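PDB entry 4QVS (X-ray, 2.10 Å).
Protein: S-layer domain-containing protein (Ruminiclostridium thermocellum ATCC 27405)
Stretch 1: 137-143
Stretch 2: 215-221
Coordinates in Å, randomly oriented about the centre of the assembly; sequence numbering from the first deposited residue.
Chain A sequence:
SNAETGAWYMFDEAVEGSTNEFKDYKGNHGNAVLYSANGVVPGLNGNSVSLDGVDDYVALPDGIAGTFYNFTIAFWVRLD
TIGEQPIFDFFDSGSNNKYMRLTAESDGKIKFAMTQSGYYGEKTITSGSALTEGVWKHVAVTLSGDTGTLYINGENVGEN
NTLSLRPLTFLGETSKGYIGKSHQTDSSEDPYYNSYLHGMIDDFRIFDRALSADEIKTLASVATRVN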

ATOM      1  N   LYS A 137      -3.343  13.350  -2.835  1.00 63.32           N
ATOM      2  CA  LYS A 137      -2.017  12.727  -2.765  1.00 67.36           C
ATOM      3  C   LYS A 137      -1.229  13.068  -4.039  1.00 59.22           C
ATOM      4  O   LYS A 137      -1.826  13.422  -5.044  1.00 63.99           O
ATOM      5  CB  LYS A 137      -2.134  11.206  -2.557  1.00 70.30           C
ATOM      6  CG  LYS A 137      -2.529  10.784  -1.133  1.00 70.27           C
ATOM      7  CD  LYS A 137      -2.354   9.279  -0.917  1.00 73.75           C
ATOM      8  CE  LYS A 137      -2.296   8.879   0.568  1.00 79.68           C
ATOM      9  NZ  LYS A 137      -3.625   9.053   1.191  1.00 80.29           N
ATOM     10  N   HIS A 138       0.096  12.995  -3.975  1.00 55.74           N
ATOM     11  CA  HIS A 138       0.928  13.252  -5.130  1.00 59.42           C
ATOM     12  C   HIS A 138       1.298  11.930  -5.770  1.00 60.65           C
ATOM     13  O   HIS A 138       1.703  11.011  -5.090  1.00 63.20           O
ATOM     14  CB  HIS A 138       2.194  14.026  -4.766  1.00 59.96           C
ATOM     15  CG  HIS A 138       2.979  14.466  -5.968  1.00 62.44           C
ATOM     16  ND1 HIS A 138       4.089  13.787  -6.427  1.00 62.49           N
ATOM     17  CD2 HIS A 138       2.774  15.482  -6.840  1.00 58.47           C
ATOM     18  CE1 HIS A 138       4.544  14.377  -7.518  1.00 63.76           C
ATOM     19  NE2 HIS A 138       3.770  15.416  -7.783  1.00 64.05           N
ATOM     20  N   VAL A 139       1.139  11.823  -7.080  1.00 57.24           N
ATOM     21  CA  VAL A 139       1.532  10.603  -7.750  1.00 57.16           C
ATOM     22  C   VAL A 139       2.533  10.888  -8.856  1.00 54.70           C
ATOM     23  O   VAL A 139       2.416  11.877  -9.549  1.00 55.19           O
ATOM     24  CB  VAL A 139       0.317   9.881  -8.335  1.00 51.81           C
ATOM     25  CG1 VAL A 139       0.750   8.622  -9.073  1.00 55.98           C
ATOM     26  CG2 VAL A 139      -0.685   9.525  -7.241  1.00 50.06           C
ATOM     27  N   ALA A 140       3.501   9.999  -9.033  1.00 56.69           N
ATOM     28  CA  ALA A 140       4.469  10.142 -10.117  1.00 54.94           C
ATOM     29  C   ALA A 140       4.880   8.783 -10.648  1.00 57.66           C
ATOM     30  O   ALA A 140       4.838   7.792  -9.919  1.00 54.04           O
ATOM     31  CB  ALA A 140       5.690  10.914  -9.653  1.00 61.82           C
ATOM     32  N   VAL A 141       5.159   8.742 -11.955  1.00 56.66           N
ATOM     33  CA  VAL A 141       5.713   7.600 -12.621  1.00 52.63           C
ATOM     34  C   VAL A 141       6.992   8.111 -13.249  1.00 50.92           C
ATOM     35  O   VAL A 141       6.974   9.189 -13.842  1.00 59.49           O
ATOM     36  CB  VAL A 141       4.842   7.156 -13.801  1.00 61.92           C
ATOM     37  CG1 VAL A 141       5.409   5.863 -14.380  1.00 58.68           C
ATOM     38  CG2 VAL A 141       3.400   6.985 -13.361  1.00 65.58           C
ATOM     39  N   THR A 142       8.072   7.341 -13.174  1.00 48.27           N
ATOM     40  CA  THR A 142       9.366   7.683 -13.802  1.00 50.57           C
ATOM     41  C   THR A 142       9.863   6.483 -14.616  1.00 52.64           C
ATOM     42  O   THR A 142       9.725   5.324 -14.174  1.00 53.24           O
ATOM     43  CB  THR A 142      10.500   8.030 -12.774  1.00 54.66           C
ATOM     44  OG1 THR A 142      10.831   6.872 -11.997  1.00 52.37           O
ATOM     45  CG2 THR A 142      10.070   9.099 -11.850  1.00 54.27           C
ATOM     46  N   LEU A 143      10.403   6.737 -15.812  1.00 60.12           N
ATOM     47  CA  LEU A 143      11.011   5.670 -16.629  1.00 64.35           C
ATOM     48  C   LEU A 143      12.464   6.066 -16.851  1.00 67.05           C
ATOM     49  O   LEU A 143      12.746   7.162 -17.341  1.00 65.19           O
ATOM     50  CB  LEU A 143      10.298   5.458 -17.968  1.00 67.62           C
ATOM     51  CG  LEU A 143      10.848   4.314 -18.849  1.00 75.24           C
ATOM     52  CD1 LEU A 143      10.495   2.946 -18.278  1.00 76.20           C
ATOM     53  CD2 LEU A 143      10.355   4.406 -20.293  1.00 79.76           C
ATOM     54  N   GLU A 215      13.964  14.520  -5.872  1.00 74.79           N
ATOM     55  CA  GLU A 215      13.360  15.448  -6.809  1.00 72.17           C
ATOM     56  C   GLU A 215      11.850  15.227  -6.730  1.00 64.13           C
ATOM     57  O   GLU A 215      11.068  16.180  -6.566  1.00 63.43           O
ATOM     58  CB  GLU A 215      13.890  15.266  -8.221  1.00 75.50           C
ATOM     59  CG  GLU A 215      15.253  15.894  -8.389  1.00 76.27           C
ATOM     60  CD  GLU A 215      15.739  15.787  -9.799  1.00 78.21           C
ATOM     61  OE1 GLU A 215      15.869  14.659 -10.315  1.00 83.19           O
ATOM     62  OE2 GLU A 215      15.992  16.844 -10.388  1.00 81.79           O
ATOM     63  N   ILE A 216      11.440  13.959  -6.779  1.00 60.82           N
ATOM     64  CA  ILE A 216      10.026  13.630  -6.627  1.00 59.89           C
ATOM     65  C   ILE A 216       9.477  14.177  -5.308  1.00 64.68           C
ATOM     66  O   ILE A 216       8.412  14.835  -5.308  1.00 57.40           O
ATOM     67  CB  ILE A 216       9.765  12.104  -6.784  1.00 69.21           C
ATOM     68  CG1 ILE A 216      10.100  11.641  -8.207  1.00 66.08           C
ATOM     69  CG2 ILE A 216       8.304  11.762  -6.507  1.00 73.74           C
ATOM     70  CD1 ILE A 216       9.438  12.470  -9.290  1.00 65.69           C
ATOM     71  N   LYS A 217      10.213  13.944  -4.196  1.00 66.06           N
ATOM     72  CA  LYS A 217       9.800  14.447  -2.893  1.00 64.15           C
ATOM     73  C   LYS A 217       9.477  15.935  -2.975  1.00 64.64           C
ATOM     74  O   LYS A 217       8.402  16.382  -2.543  1.00 61.55           O
ATOM     75  CB  LYS A 217      10.905  14.225  -1.849  1.00 73.01           C
ATOM     76  CG  LYS A 217      11.243  12.768  -1.573  1.00 75.58           C
ATOM     77  CD  LYS A 217      12.363  12.652  -0.533  1.00 91.02           C
ATOM     78  CE  LYS A 217      12.844  11.209  -0.399  1.00 95.87           C
ATOM     79  NZ  LYS A 217      11.717  10.232  -0.273  1.00 90.75           N
ATOM     80  N   THR A 218      10.398  16.703  -3.556  1.00 69.20           N
ATOM     81  CA  THR A 218      10.228  18.161  -3.637  1.00 69.92           C
ATOM     82  C   THR A 218       8.924  18.548  -4.372  1.00 71.36           C
ATOM     83  O   THR A 218       8.247  19.488  -3.945  1.00 68.21           O
ATOM     84  CB  THR A 218      11.515  18.885  -4.136  1.00 73.27           C
ATOM     85  OG1 THR A 218      11.901  18.374  -5.410  1.00 91.78           O
ATOM     86  CG2 THR A 218      12.684  18.692  -3.166  1.00 69.36           C
ATOM     87  N   LEU A 219       8.532  17.820  -5.437  1.00 69.62           N
ATOM     88  CA  LEU A 219       7.225  18.078  -6.065  1.00 66.06           C
ATOM     89  C   LEU A 219       6.076  17.766  -5.107  1.00 74.37           C
ATOM     90  O   LEU A 219       5.081  18.509  -5.028  1.00 75.54           O
ATOM     91  CB  LEU A 219       7.003  17.217  -7.287  1.00 68.94           C
ATOM     92  CG  LEU A 219       7.935  17.419  -8.457  1.00 71.53           C
ATOM     93  CD1 LEU A 219       7.408  16.563  -9.613  1.00 73.19           C
ATOM     94  CD2 LEU A 219       8.000  18.895  -8.834  1.00 77.92           C
ATOM     95  N   ALA A 220       6.210  16.654  -4.389  1.00 71.64           N
ATOM     96  CA  ALA A 220       5.216  16.258  -3.389  1.00 83.75           C
ATOM     97  C   ALA A 220       5.140  17.177  -2.135  1.00 88.63           C
ATOM     98  O   ALA A 220       4.406  16.865  -1.200  1.00 98.47           O
ATOM     99  CB  ALA A 220       5.459  14.817  -2.960  1.00 81.48           C
ATOM    100  N   SER A 221       5.880  18.288  -2.102  1.00 87.71           N
ATOM    101  CA  SER A 221       5.827  19.232  -0.970  1.00 85.68           C
ATOM    102  C   SER A 221       4.701  20.255  -1.179  1.00 84.41           C
ATOM    103  O   SER A 221       4.039  20.668  -0.230  1.00 93.31           O
ATOM    104  CB  SER A 221       7.147  19.985  -0.872  1.00 81.30           C
ATOM    105  OG  SER A 221       8.243  19.090  -0.915  1.00 83.52           O
TER

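How do the two backbones lie against each other? Residues 137-143 form an extended strand, and residues 215-219 belong to a helix that begins earlier in the chain; after Leu 219 the chain leaves the helix. The N-to-C directions of strand and helix make an angle of 147°, so the two run roughly antiparallel, and their axes approach to 9.3 Å. The gap is not uniform. The CA atoms of His 138 and Ala 220 are 5.5 Å apart, whereas those of Ala 140 and Ile 216 are separated by 7.4 Å. The chains are thus closer near the start of the strand, where the helix has just ended, and a longer side chain spans the wider gap further along. Within the second stretch the helical pattern is plain: Leu 219 N donates to Glu 215 O at 3.2 Å and Ala 220 N to Ile 216 O at 3.0 Å.

Which strand residues face the helix? The alternation of a strand supplies the answer. The CA-to-CB bonds of His 138, Ala 140 and Thr 142 point toward the second stretch, while those of Val 139 and Val 141 point away and take no part in the contact. On the helical side, Ile 216, Leu 219 and Ala 220 meet this row. Lys 217 points away from the strand, and Thr 218 is out of reach; its OG1 instead donates to Glu 215 O at 2.6 Å, satisfying the hydroxyl within its own stretch.

What does His 138 do at the narrow end? With chi1 in the t rotamer, this buried residue has more of its area covered by the other stretch than any of its neighbours. Its CB packs against Ala 220 CB at 3.8 Å, a short methyl that suits the close backbones here. Further out, His 138 NE2 lies 3.7 Å from Leu 219 CB, a van der Waals contact with carbon. Ala 220 CA and Leu 219 O lie over one face of the imidazole, so the ring rests against the backbone as well as against side chains. No hydrogen bond crosses between the stretches, and packing rather than polar pairing accounts for the histidine's contacts here.

How is the wider part of the gap filled? Ile 216 has its CA-to-CB bond directed sideways, but the end of its side chain comes nearer the strand. With chi1 and chi2 both in m, its CD1 methyl reaches Ala 140 CB at 4.1 Å and Thr 142 CG2 at 4.3 Å. The small alanine leaves room for the isoleucine's reach, and the threonine meets it through a methyl rather than its hydroxyl. These are loose, apolar contacts between buried residues, whose benefit comes from shielding hydrocarbon from water. The whole interface is modest, burying 240 Å² over both sides.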